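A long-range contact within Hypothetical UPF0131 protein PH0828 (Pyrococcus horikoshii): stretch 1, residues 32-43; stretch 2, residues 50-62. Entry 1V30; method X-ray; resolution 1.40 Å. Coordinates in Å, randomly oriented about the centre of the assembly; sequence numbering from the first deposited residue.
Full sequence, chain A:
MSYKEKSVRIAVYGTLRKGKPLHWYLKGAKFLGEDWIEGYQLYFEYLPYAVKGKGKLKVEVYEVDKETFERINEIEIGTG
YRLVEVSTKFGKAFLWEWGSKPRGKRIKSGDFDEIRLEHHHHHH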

# COMPACT_ATOMS: atom_id res chain seq x y z
N LEU A 32 -1.84 -10.62 -8.35
CA LEU A 32 -2.07 -10.40 -9.77
C LEU A 32 -0.85 -9.77 -10.43
O LEU A 32 -0.56 -10.02 -11.60
N GLY A 33 -0.14 -8.95 -9.67
CA GLY A 33 1.04 -8.28 -10.19
C GLY A 33 1.14 -6.88 -9.61
O GLY A 33 0.26 -6.44 -8.88
N GLU A 34 2.23 -6.19 -9.92
CA GLU A 34 2.43 -4.84 -9.43
C GLU A 34 1.94 -3.86 -10.48
O GLU A 34 1.78 -4.21 -11.65
N ASP A 35 1.69 -2.63 -10.06
CA ASP A 35 1.24 -1.60 -10.97
C ASP A 35 1.59 -0.25 -10.36
O ASP A 35 2.13 -0.19 -9.25
N TRP A 36 1.32 0.82 -11.10
CA TRP A 36 1.59 2.17 -10.62
C TRP A 36 0.30 2.97 -10.66
O TRP A 36 -0.42 2.97 -11.66
N ILE A 37 -0.01 3.64 -9.56
CA ILE A 37 -1.21 4.46 -9.47
C ILE A 37 -0.81 5.92 -9.62
O ILE A 37 -0.00 6.44 -8.86
N GLU A 38 -1.38 6.58 -10.62
CA GLU A 38 -1.09 7.99 -10.86
C GLU A 38 -1.89 8.86 -9.90
O GLU A 38 -2.99 8.50 -9.50
N GLY A 39 -1.32 10.01 -9.53
CA GLY A 39 -2.02 10.92 -8.64
C GLY A 39 -1.84 10.69 -7.15
O GLY A 39 -2.64 11.17 -6.35
N TYR A 40 -0.79 9.97 -6.77
CA TYR A 40 -0.52 9.71 -5.36
C TYR A 40 0.94 9.90 -4.99
O TYR A 40 1.84 9.64 -5.79
N GLN A 41 1.16 10.35 -3.76
CA GLN A 41 2.50 10.54 -3.22
C GLN A 41 2.63 9.62 -2.02
O GLN A 41 1.63 9.30 -1.36
N LEU A 42 3.86 9.21 -1.72
CA LEU A 42 4.12 8.30 -0.61
C LEU A 42 5.04 8.95 0.42
O LEU A 42 6.10 9.46 0.08
N TYR A 43 4.62 8.91 1.68
CA TYR A 43 5.39 9.45 2.79
C TYR A 43 5.60 8.35 3.82
O TYR A 43 4.82 7.39 3.87
N ALA A 50 -0.17 7.07 1.81
CA ALA A 50 -0.42 7.44 0.42
C ALA A 50 -1.49 8.52 0.46
O ALA A 50 -2.55 8.34 1.05
N VAL A 51 -1.18 9.66 -0.14
CA VAL A 51 -2.11 10.78 -0.20
C VAL A 51 -2.13 11.30 -1.62
O VAL A 51 -1.15 11.15 -2.35
N LYS A 52 -3.23 11.91 -2.02
CA LYS A 52 -3.33 12.44 -3.37
C LYS A 52 -2.32 13.55 -3.58
O LYS A 52 -2.08 14.37 -2.70
N GLY A 53 -1.71 13.56 -4.77
CA GLY A 53 -0.72 14.56 -5.09
C GLY A 53 0.01 14.19 -6.37
O GLY A 53 -0.17 13.09 -6.90
N LYS A 54 0.83 15.11 -6.86
CA LYS A 54 1.60 14.89 -8.07
C LYS A 54 2.59 13.74 -7.91
O LYS A 54 3.43 13.77 -7.01
N GLY A 55 2.49 12.73 -8.77
CA GLY A 55 3.39 11.60 -8.70
C GLY A 55 2.73 10.25 -8.92
O GLY A 55 1.52 10.17 -9.12
N LYS A 56 3.53 9.18 -8.90
CA LYS A 56 2.98 7.84 -9.08
C LYS A 56 3.38 6.94 -7.92
O LYS A 56 4.47 7.05 -7.36
N LEU A 57 2.47 6.04 -7.57
CA LEU A 57 2.65 5.14 -6.45
C LEU A 57 2.72 3.67 -6.85
O LEU A 57 1.85 3.18 -7.58
N LYS A 58 3.75 2.97 -6.38
CA LYS A 58 3.88 1.55 -6.70
C LYS A 58 3.01 0.73 -5.76
O LYS A 58 3.05 0.90 -4.54
N VAL A 59 2.22 -0.17 -6.34
CA VAL A 59 1.36 -1.04 -5.56
C VAL A 59 1.47 -2.48 -6.03
O VAL A 59 1.94 -2.77 -7.13
N GLU A 60 1.04 -3.38 -5.15
CA GLU A 60 0.96 -4.80 -5.44
C GLU A 60 -0.55 -5.01 -5.45
O GLU A 60 -1.24 -4.60 -4.51
N VAL A 61 -1.07 -5.63 -6.50
CA VAL A 61 -2.50 -5.86 -6.60
C VAL A 61 -2.86 -7.31 -6.30
O VAL A 61 -2.26 -8.24 -6.85
N TYR A 62 -3.84 -7.49 -5.41
CA TYR A 62 -4.28 -8.82 -5.00
C TYR A 62 -5.78 -8.99 -5.10
O TYR A 62 -6.54 -8.02 -5.09

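Side-chain packing between residues 32-43 and 50-62, two antiparallel ladders joined through a bulge between Glu38 and Tyr40. On the face carrying Glu34, Trp36, Lys56 and Lys58, the indole of Trp36 (chi1 m, chi2 88°) lies over the neighbouring strand and fills the slot between two lysines. Lys56 (chi1 p) lays its chain over one face of the six-membered ring, CE 3.8 Å from the Trp36 ring centroid and NZ 4.8 Å from it in a cation-pi contact; Lys58 (chi1 t) presses CB against the opposite face, also 3.8 Å from the centroid. Extended beyond the ring, Lys58 NZ reaches Glu34 OE1 in a 3.2 Å salt bridge. The face carrying Asp35, Ile37, Leu57, Val59 and Val61 is apolar apart from Asp35. Ile37 (m, m) sets CG1 3.8 Å from Val59 CG1. Leu32 (m, t), pointing toward the other stretch, sets CD1 4.0 Å from Val61 CG1. Leu57 (t, p) is the bump at the corner: its CB lies 4.4 Å from Ile37 CB and 3.8 Å from Tyr40 CB, and its CD1 3.8 Å from Leu42 CB, so one side chain bridges both sides of the bulge. The Tyr40 ring (chi1 m, chi2 89°) takes Lys52 CA over one face and the Ala50 backbone at its edge, while its CD2 lies 4.1 Å from Ala50 CB. Gln41 (m, t) extends across the 52-55 turn, and NE2 donates to Lys54 O at 3.0 Å. Gly53, with no side chain, leaves this space free: an ideal CB there would fall 2.7 Å from Gln41 CD. Beyond it, Tyr43 CE1 rests 3.8 Å from Val51 CG2. Two waters fill polar gaps: water 1 donates to Tyr40 O and Lys56 O, both at 2.8 Å, and water 2 to Gln41 OE1 (2.7 Å) and Lys52 O (2.9 Å).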

# COMPACT_ATOMS: atom_id res chain seq x y z
CB LEU A 32 -3.29 -9.49 -9.99
CG LEU A 32 -4.65 -9.94 -9.46
CD1 LEU A 32 -5.70 -8.91 -9.86
CD2 LEU A 32 -5.02 -11.31 -10.02
CB GLU A 34 3.92 -4.59 -9.14
CG GLU A 34 4.52 -5.54 -8.12
CD GLU A 34 5.97 -5.23 -7.79
OE1 GLU A 34 6.70 -4.80 -8.70
OE2 GLU A 34 6.38 -5.42 -6.63
CB ASP A 35 -0.28 -1.72 -11.17
CG ASP A 35 -0.78 -0.92 -12.36
OD1 ASP A 35 0.04 -0.45 -13.18
OD2 ASP A 35 -2.02 -0.79 -12.49
CB TRP A 36 2.64 2.86 -11.49
CG TRP A 36 4.02 2.29 -11.36
CD1 TRP A 36 4.55 1.27 -12.08
CD2 TRP A 36 5.05 2.73 -10.46
NE1 TRP A 36 5.85 1.03 -11.69
CE2 TRP A 36 6.18 1.91 -10.69
CE3 TRP A 36 5.12 3.72 -9.47
CZ2 TRP A 36 7.38 2.07 -9.97
CZ3 TRP A 36 6.31 3.88 -8.76
CH2 TRP A 36 7.42 3.05 -9.02
CB ILE A 37 -1.92 4.27 -8.10
CG1 ILE A 37 -2.08 2.78 -7.79
CG2 ILE A 37 -3.28 4.96 -8.13
CD1 ILE A 37 -2.88 2.00 -8.82
CB GLU A 38 -1.43 8.36 -12.31
CG GLU A 38 -0.49 7.78 -13.35
CD GLU A 38 0.88 8.45 -13.33
OE1 GLU A 38 1.81 7.92 -13.97
OE2 GLU A 38 1.01 9.51 -12.69
CB TYR A 40 -0.95 8.29 -4.97
CG TYR A 40 -2.41 8.15 -4.63
CD1 TYR A 40 -3.36 7.85 -5.61
CD2 TYR A 40 -2.86 8.34 -3.32
CE1 TYR A 40 -4.72 7.75 -5.29
CE2 TYR A 40 -4.21 8.24 -3.00
CZ TYR A 40 -5.13 7.95 -3.99
OH TYR A 40 -6.46 7.87 -3.66
CB GLN A 41 2.71 11.98 -2.79
CG GLN A 41 2.51 12.99 -3.91
CD GLN A 41 2.89 14.38 -3.48
OE1 GLN A 41 2.63 14.78 -2.34
NE2 GLN A 41 3.49 15.14 -4.39
CB LEU A 42 4.77 7.02 -1.13
CG LEU A 42 5.15 5.95 -0.10
CD1 LEU A 42 3.92 5.44 0.62
CD2 LEU A 42 5.86 4.79 -0.81
CB TYR A 43 4.65 10.62 3.46
CG TYR A 43 4.53 11.84 2.58
CD1 TYR A 43 3.58 11.89 1.56
CD2 TYR A 43 5.38 12.93 2.75
CE1 TYR A 43 3.49 13.00 0.72
CE2 TYR A 43 5.30 14.04 1.92
CZ TYR A 43 4.35 14.06 0.90
OH TYR A 43 4.28 15.15 0.06
CB ALA A 50 -0.92 6.24 -0.38
CB VAL A 51 -1.70 11.93 0.75
CG1 VAL A 51 -1.77 11.45 2.19
CG2 VAL A 51 -0.30 12.42 0.40
CB LYS A 52 -4.74 12.98 -3.64
CG LYS A 52 -5.80 11.91 -3.62
CD LYS A 52 -7.12 12.45 -4.13
CE LYS A 52 -8.20 11.40 -4.07
NZ LYS A 52 -8.48 11.01 -2.66
CB LYS A 54 2.36 16.17 -8.43
CG LYS A 54 1.54 17.22 -9.16
CD LYS A 54 1.52 16.95 -10.66
CE LYS A 54 2.92 17.07 -11.25
NZ LYS A 54 2.95 16.74 -12.71
CB LYS A 56 3.42 7.23 -10.41
CG LYS A 56 4.90 6.96 -10.58
CD LYS A 56 5.16 6.28 -11.91
CE LYS A 56 6.62 5.85 -12.04
NZ LYS A 56 7.56 6.99 -11.90
CB LEU A 57 1.48 5.36 -5.48
CG LEU A 57 1.35 4.46 -4.26
CD1 LEU A 57 2.30 4.93 -3.16
CD2 LEU A 57 -0.09 4.49 -3.78
CB LYS A 58 5.33 1.10 -6.57
CG LYS A 58 5.58 -0.32 -7.07
CD LYS A 58 6.98 -0.78 -6.72
CE LYS A 58 7.36 -2.07 -7.43
NZ LYS A 58 7.77 -1.83 -8.84
CB VAL A 59 -0.14 -0.65 -5.70
CG1 VAL A 59 -0.38 0.72 -5.11
CG2 VAL A 59 -0.57 -0.70 -7.17
CB GLU A 60 1.60 -5.63 -4.33
CG GLU A 60 3.11 -5.68 -4.40
CD GLU A 60 3.73 -6.30 -3.16
OE1 GLU A 60 3.07 -7.09 -2.47
OE2 GLU A 60 4.91 -5.98 -2.89
CB VAL A 61 -3.02 -5.48 -8.00
CG1 VAL A 61 -4.54 -5.59 -8.05
CG2 VAL A 61 -2.59 -4.07 -8.35
CB TYR A 62 -3.91 -9.10 -3.54
CG TYR A 62 -2.44 -9.14 -3.23
CD1 TYR A 62 -1.71 -7.97 -3.05
CD2 TYR A 62 -1.78 -10.36 -3.12
CE1 TYR A 62 -0.35 -8.01 -2.77
CE2 TYR A 62 -0.42 -10.42 -2.84
CZ TYR A 62 0.29 -9.24 -2.67
OH TYR A 62 1.64 -9.28 -2.41
O HOH W 1 4.61 9.42 -5.79
O HOH W 2 0.20 15.60 -1.45